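Local coordinates for alpha-L-arabinofuranosidase B (Aspergillus kawachii, PDB 6SXT), which hydrolyses terminal non-reducing alpha-L-arabinofuranosyl residues from arabinoxylan, arabinan and related plant polysaccharides, at residues C65-D77 with G100-V112. Numbering follows the deposited sequence.
Sequences CANTTCLITIIYD and GYDNLASAIGAPV. With NAG (2-acetamido-2-deoxy-beta-D-glucopyranose), chain D.
Leu71 and Ser106 are matched through their backbones as a non-hydrogen-bonded antiparallel pair, their side chains diverging, with backbone hydrogen bonds on both flanks. Ile72 N gives the straighter one to Ala105 O, at 2.9 Å. Ala107 N binds Cys70 O at 3.1 Å, from above the carbonyl plane. Ala105 O also receives a CA-H...O contact from Leu71 CA at 3.2 Å.

The apolar contacts form two groups. In one, Leu104 lies across Leu71 at about a right angle, CD1 to CD1 4.1 Å. The same Leu104 CD1 meets Thr73 CG2 at 3.7 Å. Thr73 OG1 stands between its backbone N and carbonyl carbon (chi1 47°) and bonds Gln35 OE1; CG2 is then anti to the carbonyl carbon, where it meets Leu104. In the other, Ala107 CB sits against Cys70 CB at 3.8 Å and Ile72 CG1 at 4.0 Å.

Local bonds shape both segments. Ser106 OG accepts from Ile108 N at 3.0 Å, an ST turn where the chain begins its corner. The Cys65-Cys70 disulfide closes a loop containing a type II turn and Asn67, which carries an N-linked NAG.

Tyr130 OH hydrogen-bonds both Ile72 O and Ala105 N, linking the two segments. In the catalytic domain, residues 105-106 form a short, weakly bonded edge strand of a four-stranded antiparallel sheet. Strand 70-75 lies between them and strand 34-38, while Ala105 and Ile75 pack on Val122 of strand 117-124 in the larger sheet.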
# COMPACT_ATOMS: atom_id res chain seq x y z
N CYS A 65 12.02 -9.33 11.34
CA CYS A 65 12.16 -7.91 10.99
C CYS A 65 12.63 -7.08 12.21
O CYS A 65 12.71 -5.85 12.07
CB CYS A 65 10.84 -7.44 10.40
SG CYS A 65 10.48 -8.36 8.87
N ALA A 66 12.89 -7.69 13.35
CA ALA A 66 13.26 -6.97 14.59
C ALA A 66 14.53 -6.16 14.35
O ALA A 66 15.50 -6.64 13.75
CB ALA A 66 13.45 -7.95 15.71
N ASN A 67 14.55 -4.89 14.80
CA ASN A 67 15.76 -4.06 14.74
C ASN A 67 16.25 -3.90 13.31
O ASN A 67 17.45 -3.76 13.10
CB ASN A 67 16.90 -4.60 15.62
CG ASN A 67 16.41 -4.80 17.00
OD1 ASN A 67 16.08 -5.93 17.37
ND2 ASN A 67 16.33 -3.70 17.73
N THR A 68 15.34 -3.90 12.33
CA THR A 68 15.69 -3.61 10.94
C THR A 68 14.41 -3.23 10.21
O THR A 68 13.41 -2.91 10.89
CB THR A 68 16.45 -4.79 10.31
OG1 THR A 68 16.99 -4.42 9.06
CG2 THR A 68 15.64 -6.08 10.17
N THR A 69 14.51 -3.26 8.90
CA THR A 69 13.41 -2.93 7.98
C THR A 69 13.14 -4.14 7.11
O THR A 69 14.07 -4.90 6.83
CB THR A 69 13.74 -1.70 7.14
OG1 THR A 69 14.92 -1.97 6.39
CG2 THR A 69 13.85 -0.49 8.04
N CYS A 70 11.90 -4.28 6.66
CA CYS A 70 11.54 -5.42 5.80
C CYS A 70 10.75 -4.94 4.60
O CYS A 70 9.93 -4.01 4.72
CB CYS A 70 10.73 -6.44 6.55
SG CYS A 70 11.78 -7.59 7.50
N LEU A 71 10.96 -5.64 3.50
CA LEU A 71 10.23 -5.49 2.24
C LEU A 71 9.54 -6.83 1.95
O LEU A 71 10.10 -7.89 2.28
CB LEU A 71 11.21 -5.19 1.13
CG LEU A 71 11.96 -3.86 1.25
CD1 LEU A 71 12.98 -3.71 0.14
CD2 LEU A 71 11.00 -2.68 1.28
N ILE A 72 8.38 -6.74 1.33
CA ILE A 72 7.70 -7.92 0.76
C ILE A 72 8.23 -8.13 -0.65
O ILE A 72 7.96 -7.34 -1.54
CB ILE A 72 6.18 -7.77 0.81
CG1 ILE A 72 5.71 -7.70 2.26
CG2 ILE A 72 5.50 -8.91 0.08
CD1 ILE A 72 4.27 -7.18 2.40
N THR A 73 9.05 -9.16 -0.84
CA THR A 73 9.67 -9.44 -2.15
C THR A 73 8.74 -10.23 -3.07
O THR A 73 8.79 -10.03 -4.29
CB THR A 73 11.00 -10.17 -1.98
OG1 THR A 73 10.76 -11.23 -1.06
CG2 THR A 73 12.10 -9.26 -1.49
N ILE A 74 7.95 -11.15 -2.52
CA ILE A 74 7.12 -12.04 -3.35
C ILE A 74 5.79 -12.21 -2.64
O ILE A 74 5.78 -12.44 -1.43
CB ILE A 74 7.76 -13.41 -3.60
CG1 ILE A 74 9.22 -13.31 -4.06
CG2 ILE A 74 6.89 -14.25 -4.57
CD1 ILE A 74 9.87 -14.68 -4.19
N ILE A 75 4.71 -12.11 -3.41
CA ILE A 75 3.38 -12.57 -2.95
C ILE A 75 3.12 -13.85 -3.73
O ILE A 75 2.96 -13.82 -4.94
CB ILE A 75 2.30 -11.50 -3.16
CG1 ILE A 75 2.69 -10.14 -2.53
CG2 ILE A 75 1.01 -11.99 -2.58
CD1 ILE A 75 1.97 -8.97 -3.13
N TYR A 76 3.12 -14.97 -3.04
CA TYR A 76 3.05 -16.26 -3.75
C TYR A 76 1.63 -16.53 -4.25
O TYR A 76 0.62 -16.10 -3.65
CB TYR A 76 3.53 -17.40 -2.83
CG TYR A 76 5.00 -17.35 -2.52
CD1 TYR A 76 5.94 -17.57 -3.51
CD2 TYR A 76 5.46 -17.05 -1.24
CE1 TYR A 76 7.29 -17.53 -3.20
CE2 TYR A 76 6.82 -16.97 -0.95
CZ TYR A 76 7.74 -17.23 -1.94
OH TYR A 76 9.10 -17.20 -1.67
N ASP A 77 1.53 -17.22 -5.37
CA ASP A 77 0.26 -17.73 -5.91
C ASP A 77 -0.07 -19.01 -5.16
O ASP A 77 0.65 -20.03 -5.33
CB ASP A 77 0.43 -17.94 -7.40
CG ASP A 77 -0.73 -18.70 -8.00
OD1 ASP A 77 -1.83 -18.72 -7.39
OD2 ASP A 77 -0.51 -19.27 -9.08
N GLY A 100 15.00 1.02 -13.29
CA GLY A 100 13.62 1.38 -13.63
C GLY A 100 12.60 0.36 -13.13
O GLY A 100 11.43 0.48 -13.54
N TYR A 101 13.02 -0.59 -12.32
CA TYR A 101 12.03 -1.43 -11.58
C TYR A 101 11.24 -0.55 -10.63
O TYR A 101 11.60 0.59 -10.29
CB TYR A 101 12.70 -2.56 -10.79
CG TYR A 101 12.97 -3.76 -11.64
CD1 TYR A 101 14.02 -3.75 -12.57
CD2 TYR A 101 12.23 -4.92 -11.52
CE1 TYR A 101 14.24 -4.85 -13.38
CE2 TYR A 101 12.44 -6.01 -12.33
CZ TYR A 101 13.44 -5.96 -13.28
OH TYR A 101 13.68 -7.07 -14.05
N ASP A 102 10.07 -1.07 -10.26
CA ASP A 102 9.26 -0.40 -9.23
C ASP A 102 9.75 -0.79 -7.85
O ASP A 102 10.51 -1.74 -7.69
CB ASP A 102 7.81 -0.79 -9.43
CG ASP A 102 7.18 -0.33 -10.72
OD1 ASP A 102 7.73 0.61 -11.36
OD2 ASP A 102 6.18 -0.94 -11.13
N ASN A 103 9.40 0.02 -6.86
CA ASN A 103 9.74 -0.27 -5.46
C ASN A 103 8.94 -1.52 -4.98
O ASN A 103 7.76 -1.72 -5.39
CB ASN A 103 9.36 0.86 -4.54
CG ASN A 103 10.11 2.15 -4.78
OD1 ASN A 103 9.52 3.21 -4.64
ND2 ASN A 103 11.41 2.08 -5.07
N LEU A 104 9.58 -2.24 -4.08
CA LEU A 104 8.87 -3.21 -3.21
C LEU A 104 8.15 -2.47 -2.09
O LEU A 104 8.60 -1.42 -1.59
CB LEU A 104 9.87 -4.21 -2.65
CG LEU A 104 10.53 -5.11 -3.69
CD1 LEU A 104 11.62 -5.89 -3.02
CD2 LEU A 104 9.54 -6.02 -4.33
N ALA A 105 7.09 -3.08 -1.59
CA ALA A 105 6.36 -2.55 -0.43
C ALA A 105 7.07 -2.87 0.86
O ALA A 105 7.63 -3.96 1.04
CB ALA A 105 4.94 -3.09 -0.40
N SER A 106 6.90 -1.98 1.84
CA SER A 106 7.19 -2.27 3.24
C SER A 106 6.38 -3.50 3.66
O SER A 106 5.26 -3.66 3.19
CB SER A 106 6.77 -1.08 4.08
OG SER A 106 6.88 -1.37 5.45
N ALA A 107 6.89 -4.24 4.61
CA ALA A 107 6.10 -5.31 5.22
C ALA A 107 5.18 -4.81 6.33
O ALA A 107 4.30 -5.57 6.75
CB ALA A 107 7.03 -6.33 5.79
N ILE A 108 5.23 -3.54 6.74
CA ILE A 108 4.56 -3.10 8.00
C ILE A 108 3.67 -1.88 7.79
O ILE A 108 3.23 -1.31 8.79
CB ILE A 108 5.57 -2.85 9.14
CG1 ILE A 108 6.62 -1.78 8.83
CG2 ILE A 108 6.22 -4.17 9.51
CD1 ILE A 108 7.43 -1.31 9.98
N GLY A 109 3.37 -1.50 6.56
CA GLY A 109 2.53 -0.32 6.36
C GLY A 109 1.05 -0.58 6.51
O GLY A 109 0.28 0.38 6.57
N ALA A 110 0.61 -1.84 6.57
CA ALA A 110 -0.83 -2.16 6.56
C ALA A 110 -1.15 -3.23 7.60
O ALA A 110 -1.68 -4.30 7.27
CB ALA A 110 -1.27 -2.57 5.19
N PRO A 111 -0.92 -2.95 8.88
CA PRO A 111 -1.30 -3.89 9.93
C PRO A 111 -2.82 -3.97 10.03
O PRO A 111 -3.53 -2.96 9.96
CB PRO A 111 -0.73 -3.30 11.22
CG PRO A 111 -0.71 -1.78 10.92
CD PRO A 111 -0.36 -1.69 9.45
N VAL A 112 -3.31 -5.17 10.25
CA VAL A 112 -4.73 -5.48 10.48
C VAL A 112 -4.81 -6.56 11.56
O VAL A 112 -3.77 -7.16 11.89
CB VAL A 112 -5.44 -5.95 9.20
CG1 VAL A 112 -5.52 -4.81 8.20
CG2 VAL A 112 -4.76 -7.20 8.65
C1 NAG D . 15.84 -3.77 19.08
C2 NAG D . 16.88 -3.41 20.14
C3 NAG D . 16.27 -3.54 21.54
C4 NAG D . 14.94 -2.78 21.64
C5 NAG D . 14.05 -3.00 20.42
C6 NAG D . 12.85 -2.02 20.39
C7 NAG D . 19.17 -3.78 19.31
C8 NAG D . 20.29 -4.74 19.14
N2 NAG D . 18.09 -4.22 19.97
O3 NAG D . 17.19 -3.08 22.58
O4 NAG D . 14.27 -3.07 22.87
O5 NAG D . 14.74 -2.85 19.17
O6 NAG D . 13.33 -0.64 20.43
O7 NAG D . 19.23 -2.63 18.87